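Local coordinates for protein PpBBE-like 1 D396N (Physcomitrella patens subsp. patens, PDB 6EO5) that oxidises cellobiose as a flavin-dependent oxidase of the berberine bridge enzyme-like family, using a bi-covalently attached FAD, at residues Val234-Lys237 / Asn238-Phe242; Trp310-Pro313 / Ser314-Pro318; Ala440-Gly443 / Ser444-Thr448. All coordinates share one frame; numbering follows the deposited sequence.

Contact 1: residues Val234-Lys237 / Asn238-Phe242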
loop_
_atom_site.group_PDB
_atom_site.type_symbol
_atom_site.label_atom_id
_atom_site.label_comp_id
_atom_site.label_asym_id
_atom_site.label_seq_id
_atom_site.Cartn_x
_atom_site.Cartn_y
_atom_site.Cartn_z
ATOM N N VAL A 234 16.867 -15.175 -20.116
ATOM C CA VAL A 234 17.503 -15.286 -18.810
ATOM C C VAL A 234 16.509 -15.094 -17.666
ATOM O O VAL A 234 16.927 -14.930 -16.512
ATOM C CB VAL A 234 18.689 -14.308 -18.681
ATOM C CG1 VAL A 234 19.686 -14.540 -19.804
ATOM C CG2 VAL A 234 18.225 -12.850 -18.673
ATOM N N LEU A 235 15.204 -15.116 -17.957
ATOM C CA LEU A 235 14.199 -14.861 -16.923
ATOM C C LEU A 235 14.169 -15.972 -15.873
ATOM O O LEU A 235 14.101 -15.699 -14.670
ATOM C CB LEU A 235 12.816 -14.696 -17.559
ATOM C CG LEU A 235 12.613 -13.446 -18.402
ATOM C CD1 LEU A 235 11.271 -13.502 -19.112
ATOM C CD2 LEU A 235 12.729 -12.197 -17.529
ATOM N N PHE A 236 14.187 -17.231 -16.307
ATOM C CA PHE A 236 14.196 -18.327 -15.349
ATOM C C PHE A 236 15.433 -18.255 -14.468
ATOM O O PHE A 236 15.347 -18.352 -13.234
ATOM C CB PHE A 236 14.146 -19.672 -16.070
ATOM C CG PHE A 236 14.182 -20.843 -15.138
ATOM C CD1 PHE A 236 15.394 -21.368 -14.701
ATOM C CD2 PHE A 236 13.007 -21.403 -14.669
ATOM C CE1 PHE A 236 15.427 -22.426 -13.820
ATOM C CE2 PHE A 236 13.036 -22.471 -13.785
ATOM C CZ PHE A 236 14.245 -22.982 -13.364
ATOM N N LYS A 237 16.601 -18.096 -15.097
ATOM C CA LYS A 237 17.853 -18.068 -14.357
ATOM C C LYS A 237 17.860 -16.928 -13.347
ATOM O O LYS A 237 18.227 -17.121 -12.179
ATOM C CB LYS A 237 19.018 -17.954 -15.343
ATOM C CG LYS A 237 20.387 -18.293 -14.770
ATOM C CD LYS A 237 21.483 -18.107 -15.812
ATOM C CE LYS A 237 22.863 -18.254 -15.185
ATOM N NZ LYS A 237 23.076 -19.630 -14.655
ATOM N N ASN A 238 17.441 -15.727 -13.772
ATOM C CA ASN A 238 17.469 -14.589 -12.857
ATOM C C ASN A 238 16.483 -14.778 -11.711
ATOM O O ASN A 238 16.824 -14.529 -10.550
ATOM C CB ASN A 238 17.182 -13.280 -13.596
ATOM C CG ASN A 238 18.220 -12.958 -14.652
ATOM O OD1 ASN A 238 19.235 -13.634 -14.760
ATOM N ND2 ASN A 238 17.971 -11.915 -15.433
ATOM N N PHE A 239 15.259 -15.232 -12.006
ATOM C CA PHE A 239 14.281 -15.393 -10.935
ATOM C C PHE A 239 14.710 -16.474 -9.950
ATOM O O PHE A 239 14.593 -16.287 -8.732
ATOM C CB PHE A 239 12.882 -15.708 -11.482
ATOM C CG PHE A 239 11.836 -15.658 -10.413
ATOM C CD1 PHE A 239 11.349 -14.435 -9.972
ATOM C CD2 PHE A 239 11.416 -16.810 -9.771
ATOM C CE1 PHE A 239 10.431 -14.359 -8.950
ATOM C CE2 PHE A 239 10.484 -16.746 -8.738
ATOM C CZ PHE A 239 9.994 -15.510 -8.330
ATOM N N LYS A 240 15.209 -17.612 -10.452
ATOM C CA LYS A 240 15.685 -18.664 -9.556
ATOM C C LYS A 240 16.801 -18.154 -8.653
ATOM O O LYS A 240 16.822 -18.445 -7.451
ATOM C CB LYS A 240 16.160 -19.872 -10.359
ATOM C CG LYS A 240 16.486 -21.093 -9.521
ATOM C CD LYS A 240 16.662 -22.309 -10.425
ATOM C CE LYS A 240 17.220 -23.507 -9.670
ATOM N NZ LYS A 240 16.593 -23.547 -8.328
ATOM N N SER A 241 17.726 -17.371 -9.211
ATOM C CA SER A 241 18.809 -16.827 -8.403
ATOM C C SER A 241 18.289 -15.848 -7.359
ATOM O O SER A 241 18.810 -15.798 -6.238
ATOM C CB SER A 241 19.839 -16.152 -9.292
ATOM O OG SER A 241 20.858 -15.625 -8.478
ATOM N N PHE A 242 17.270 -15.059 -7.714
ATOM C CA PHE A 242 16.622 -14.181 -6.741
ATOM C C PHE A 242 16.047 -14.977 -5.573
ATOM O O PHE A 242 16.262 -14.626 -4.406
ATOM C CB PHE A 242 15.540 -13.351 -7.439
ATOM C CG PHE A 242 14.556 -12.699 -6.500
ATOM C CD1 PHE A 242 14.958 -11.676 -5.639
ATOM C CD2 PHE A 242 13.215 -13.089 -6.504
ATOM C CE1 PHE A 242 14.047 -11.062 -4.780
ATOM C CE2 PHE A 242 12.290 -12.488 -5.653
ATOM C CZ PHE A 242 12.713 -11.466 -4.783
#
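Phe-236 and Lys-240, one helical turn apart, project alongside one another from the same face of the helix. In both, CG lies anti to the backbone N (chi1 179° for Phe-236), which sends ring and chain outward together. The aliphatic part of the lysine does the touching: Lys-240 CD comes to 3.6 Å from CE1 of Phe-236 and sits nearly as close to CZ, meeting the outer end of the ring obliquely. Beyond this, Lys-240 NZ makes a salt bridge with Asp-345 at the start of helix 345-355, the same helix that packs against the phenylalanine ring. All this happens on the first turns of helix 235-246, which packs against the seven-stranded antiparallel sheet. Val-234 takes the N-cap position, and its O receives the first i-to-i+4 bond, from Asn-238 N at 2.9 Å. The next three residues follow suit, with Lys-240 N to Phe-236 O also at 2.9 Å. Asn-238 meets Val-234 a second time through its side chain, the two running across each other at a slant. CG of the asparagine stands anti to its own carbonyl carbon (chi1 -62°), and this brings Asn-238 ND2 to 3.4 Å from Val-234 CG2. The buried amide bonds away from the valine: OD1 accepts from Ala-290 N and ND2 bonds to Ser-265 OG, so both ends are satisfied and the rotation of the group is fixed, while Ser-241 OG reaches Phe-285 O in helix 279-288.

Contact 2: residues Trp310-Pro313 / Ser314-Pro318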
loop_
_atom_site.group_PDB
_atom_site.type_symbol
_atom_site.label_atom_id
_atom_site.label_comp_id
_atom_site.label_asym_id
_atom_site.label_seq_id
_atom_site.Cartn_x
_atom_site.Cartn_y
_atom_site.Cartn_z
ATOM N N TRP A 310 12.194 6.510 -7.058
ATOM C CA TRP A 310 11.130 6.917 -7.963
ATOM C C TRP A 310 11.677 7.508 -9.261
ATOM O O TRP A 310 11.008 8.320 -9.905
ATOM C CB TRP A 310 10.177 7.883 -7.272
ATOM C CG TRP A 310 8.844 7.867 -7.914
ATOM C CD1 TRP A 310 8.223 8.908 -8.546
ATOM C CD2 TRP A 310 7.965 6.745 -8.027
ATOM N NE1 TRP A 310 7.011 8.505 -9.035
ATOM C CE2 TRP A 310 6.825 7.180 -8.736
ATOM C CE3 TRP A 310 8.027 5.415 -7.592
ATOM C CZ2 TRP A 310 5.737 6.332 -9.018
ATOM C CZ3 TRP A 310 6.956 4.572 -7.873
ATOM C CH2 TRP A 310 5.820 5.038 -8.583
ATOM N N ASN A 311 12.889 7.094 -9.654
ATOM C CA ASN A 311 13.510 7.437 -10.933
ATOM C C ASN A 311 13.899 8.911 -11.044
ATOM O O ASN A 311 13.990 9.452 -12.153
ATOM C CB ASN A 311 12.611 7.039 -12.103
ATOM C CG ASN A 311 12.423 5.552 -12.193
ATOM O OD1 ASN A 311 13.389 4.812 -12.284
ATOM N ND2 ASN A 311 11.172 5.100 -12.140
ATOM N N TYR A 312 14.125 9.561 -9.943
ATOM C CA TYR A 312 14.725 10.873 -10.117
ATOM C C TYR A 312 16.234 10.760 -9.954
ATOM O O TYR A 312 16.706 9.970 -9.128
ATOM C CB TYR A 312 14.193 11.875 -9.093
ATOM C CG TYR A 312 12.784 12.377 -9.344
ATOM C CD1 TYR A 312 12.535 13.372 -10.282
ATOM C CD2 TYR A 312 11.702 11.876 -8.621
ATOM C CE1 TYR A 312 11.243 13.845 -10.503
ATOM C CE2 TYR A 312 10.409 12.342 -8.839
ATOM C CZ TYR A 312 10.186 13.328 -9.779
ATOM O OH TYR A 312 8.909 13.802 -9.988
ATOM N N PRO A 313 16.991 11.529 -10.741
ATOM C CA PRO A 313 18.440 11.598 -10.534
ATOM C C PRO A 313 18.758 12.007 -9.104
ATOM O O PRO A 313 18.076 12.857 -8.525
ATOM C CB PRO A 313 18.881 12.665 -11.536
ATOM C CG PRO A 313 17.834 12.623 -12.601
ATOM C CD PRO A 313 16.557 12.356 -11.880
ATOM N N SER A 314 19.800 11.394 -8.527
ATOM C CA SER A 314 20.097 11.641 -7.117
ATOM C C SER A 314 20.514 13.080 -6.843
ATOM O O SER A 314 20.568 13.481 -5.673
ATOM C CB SER A 314 21.174 10.684 -6.603
ATOM O OG SER A 314 22.449 10.958 -7.131
ATOM N N ASN A 315 20.784 13.869 -7.879
ATOM C CA ASN A 315 21.032 15.292 -7.709
ATOM C C ASN A 315 19.757 16.124 -7.766
ATOM O O ASN A 315 19.842 17.355 -7.724
ATOM C CB ASN A 315 22.031 15.796 -8.759
ATOM C CG ASN A 315 21.474 15.764 -10.165
ATOM O OD1 ASN A 315 20.549 15.022 -10.460
ATOM N ND2 ASN A 315 22.037 16.577 -11.044
ATOM N N THR A 316 18.586 15.493 -7.859
ATOM C CA THR A 316 17.340 16.247 -7.875
ATOM C C THR A 316 17.168 17.028 -6.571
ATOM O O THR A 316 17.578 16.579 -5.495
ATOM C CB THR A 316 16.159 15.305 -8.102
ATOM O OG1 THR A 316 16.249 14.735 -9.420
ATOM C CG2 THR A 316 14.835 16.050 -7.960
ATOM N N ASN A 317 16.594 18.225 -6.677
ATOM C CA ASN A 317 16.259 19.026 -5.503
ATOM C C ASN A 317 15.290 18.266 -4.606
ATOM O O ASN A 317 14.216 17.856 -5.080
ATOM C CB ASN A 317 15.638 20.351 -5.937
ATOM C CG ASN A 317 15.260 21.243 -4.761
ATOM O OD1 ASN A 317 15.687 21.027 -3.625
ATOM N ND2 ASN A 317 14.459 22.259 -5.037
ATOM N N PRO A 318 15.609 18.057 -3.325
ATOM C CA PRO A 318 14.689 17.295 -2.467
ATOM C C PRO A 318 13.278 17.857 -2.422
ATOM O O PRO A 318 12.333 17.092 -2.182
ATOM C CB PRO A 318 15.369 17.355 -1.092
ATOM C CG PRO A 318 16.793 17.467 -1.389
ATOM C CD PRO A 318 16.904 18.282 -2.663
#
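A type I beta turn from Pro-313 to Thr-316 shapes this surface loop, and its backbone bond and a side-chain hydroxyl bond converge on one carbonyl oxygen, Pro-313 O. Thr-316 N donates to Pro-313 O at 2.8 Å, coming from above the carbonyl plane, 46° out of it. Thr-316 OG1 donates to Pro-313 O as well, likewise at 2.8 Å, but lies in the carbonyl plane on a lone pair. The hydroxyl gets there because a chi1 of -66° turns OG1 back beside the threonine's backbone N. The turn comes shortly after helix 302-308, whose end is closed by a Schellman motif with Asn-311, at positive phi, as the C-prime residue. Thr-316 OG1 also lies beside its neighbours' carbons, 3.4 Å from Pro-313 CD and 3.5 Å from Tyr-312 CB, the threonine side chain running at a slant to both the proline and the tyrosine. Ser-314 ties the turn to its surroundings: its OG hydrogen-bonds to Glu-298 OE2 and its O accepts from Gln-304 NE2 of the preceding helix.

Contact 3: residues Ala440-Gly443 / Ser444-Thr448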
loop_
_atom_site.group_PDB
_atom_site.type_symbol
_atom_site.label_atom_id
_atom_site.label_comp_id
_atom_site.label_asym_id
_atom_site.label_seq_id
_atom_site.Cartn_x
_atom_site.Cartn_y
_atom_site.Cartn_z
ATOM N N ALA A 440 -8.598 -14.775 2.280
ATOM C CA ALA A 440 -7.253 -14.692 1.727
ATOM C C ALA A 440 -6.478 -13.516 2.316
ATOM O O ALA A 440 -5.242 -13.570 2.404
ATOM C CB ALA A 440 -7.314 -14.585 0.210
ATOM N N TYR A 441 -7.177 -12.456 2.724
ATOM C CA TYR A 441 -6.502 -11.301 3.302
ATOM C C TYR A 441 -6.385 -11.395 4.815
ATOM O O TYR A 441 -5.380 -10.963 5.384
ATOM C CB TYR A 441 -7.236 -10.010 2.938
ATOM C CG TYR A 441 -7.182 -9.648 1.472
ATOM C CD1 TYR A 441 -5.965 -9.449 0.828
ATOM C CD2 TYR A 441 -8.351 -9.495 0.734
ATOM C CE1 TYR A 441 -5.920 -9.108 -0.515
ATOM C CE2 TYR A 441 -8.312 -9.154 -0.601
ATOM C CZ TYR A 441 -7.096 -8.957 -1.222
ATOM O OH TYR A 441 -7.059 -8.612 -2.556
ATOM N N TYR A 442 -7.375 -11.978 5.480
ATOM C CA TYR A 442 -7.487 -11.854 6.920
ATOM C C TYR A 442 -7.426 -13.180 7.672
ATOM O O TYR A 442 -7.105 -13.164 8.865
ATOM C CB TYR A 442 -8.781 -11.091 7.261
ATOM C CG TYR A 442 -8.792 -9.682 6.680
ATOM C CD1 TYR A 442 -7.716 -8.807 6.890
ATOM C CD2 TYR A 442 -9.850 -9.229 5.908
ATOM C CE1 TYR A 442 -7.711 -7.508 6.356
ATOM C CE2 TYR A 442 -9.854 -7.940 5.368
ATOM C CZ TYR A 442 -8.781 -7.090 5.591
ATOM O OH TYR A 442 -8.786 -5.821 5.055
ATOM N N GLY A 443 -7.715 -14.311 7.019
ATOM C CA GLY A 443 -7.466 -15.628 7.604
ATOM C C GLY A 443 -7.939 -15.805 9.044
ATOM O O GLY A 443 -9.110 -15.568 9.370
ATOM N N SER A 444 -7.011 -16.223 9.924
ATOM C CA SER A 444 -7.345 -16.561 11.316
ATOM C C SER A 444 -7.848 -15.376 12.124
ATOM O O SER A 444 -8.394 -15.581 13.210
ATOM C CB SER A 444 -6.140 -17.128 12.077
ATOM O OG SER A 444 -5.589 -18.284 11.471
ATOM N N SER A 445 -7.639 -14.149 11.658
ATOM C CA SER A 445 -8.056 -12.967 12.393
ATOM C C SER A 445 -9.402 -12.429 11.939
ATOM O O SER A 445 -9.879 -11.444 12.507
ATOM C CB SER A 445 -6.989 -11.862 12.270
ATOM O OG SER A 445 -5.815 -12.183 13.006
ATOM N N LEU A 446 -10.034 -13.050 10.940
ATOM C CA LEU A 446 -11.226 -12.444 10.342
ATOM C C LEU A 446 -12.422 -12.482 11.293
ATOM O O LEU A 446 -13.180 -11.506 11.371
ATOM C CB LEU A 446 -11.549 -13.125 9.014
ATOM C CG LEU A 446 -12.842 -12.726 8.303
ATOM C CD1 LEU A 446 -12.899 -11.227 8.026
ATOM C CD2 LEU A 446 -12.983 -13.527 7.021
ATOM N N SER A 447 -12.594 -13.581 12.042
ATOM C CA SER A 447 -13.625 -13.630 13.082
ATOM C C SER A 447 -13.495 -12.454 14.043
ATOM O O SER A 447 -14.473 -11.750 14.325
ATOM C CB SER A 447 -13.543 -14.944 13.869
ATOM O OG SER A 447 -13.330 -16.064 13.032
ATOM N N THR A 448 -12.288 -12.239 14.569
ATOM C CA THR A 448 -12.048 -11.090 15.435
ATOM C C THR A 448 -12.403 -9.791 14.725
ATOM O O THR A 448 -13.045 -8.911 15.310
ATOM C CB THR A 448 -10.591 -11.083 15.904
ATOM O OG1 THR A 448 -10.328 -12.293 16.626
ATOM C CG2 THR A 448 -10.318 -9.907 16.799
HETATM O O HOH W 1 -11.156 -16.086 11.247
#
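This is a tight helix-to-helix connection, mostly buried, in which helix 438-442 ends at Gly-443 and the chain passes through a short 3-10 segment into helix 446-456, all within the berberine and berberine-like region. Gly-443 is the first residue to leave helical geometry, with a positive phi of 47°. Two backbone bonds bridge the change of direction. Ser-445 N donates to Tyr-442 O at 3.0 Å, while Leu-446 N donates to Gly-443 O at 3.1 Å from well above the carbonyl plane. Inside the bend the side chains meet at their bases: Tyr-442 CB and Leu-446 CB are 3.9 Å apart. Two torsions of the leucine, chi1 174° and chi2 57°, then bring Leu-446 CD1 to 4.2 Å from Tyr-442 CB. The same methyl also comes obliquely to the near side of the tyrosine ring, whose hydroxyl end points off beyond it. CB of Tyr-441 lies over the centre of one face of the Tyr-442 ring, 3.9 Å above its plane, and Ala-200 of helix 191-200 and Ile-468 also touch this tyrosine. Ser-445 packs on Phe-195 of the same helix. Gly-443 O has a further partner in a water that donates to it at 2.8 Å and accepts from Ser-447 N at 3.0 Å.

How the contacts relate
No two of the three contacts share a helix or strand, and none touches another: nearest atoms lie about 17 Å apart between contacts 1 and 2 and about 20 Å between contacts 2 and 3, which flank the chain's centre on opposite sides. Contact 3 is the most buried, contact 1 is half buried against sheet and neighbouring helices, and contact 2 is at the surface. The chemistry follows. Contact 1 repeats regular helical bonds and sends its polar ends to outside partners; contact 2 relies on a threonine hydroxyl and amide sharing one carbonyl; contact 3 turns on a glycine, with a small apolar touch and one bridging water.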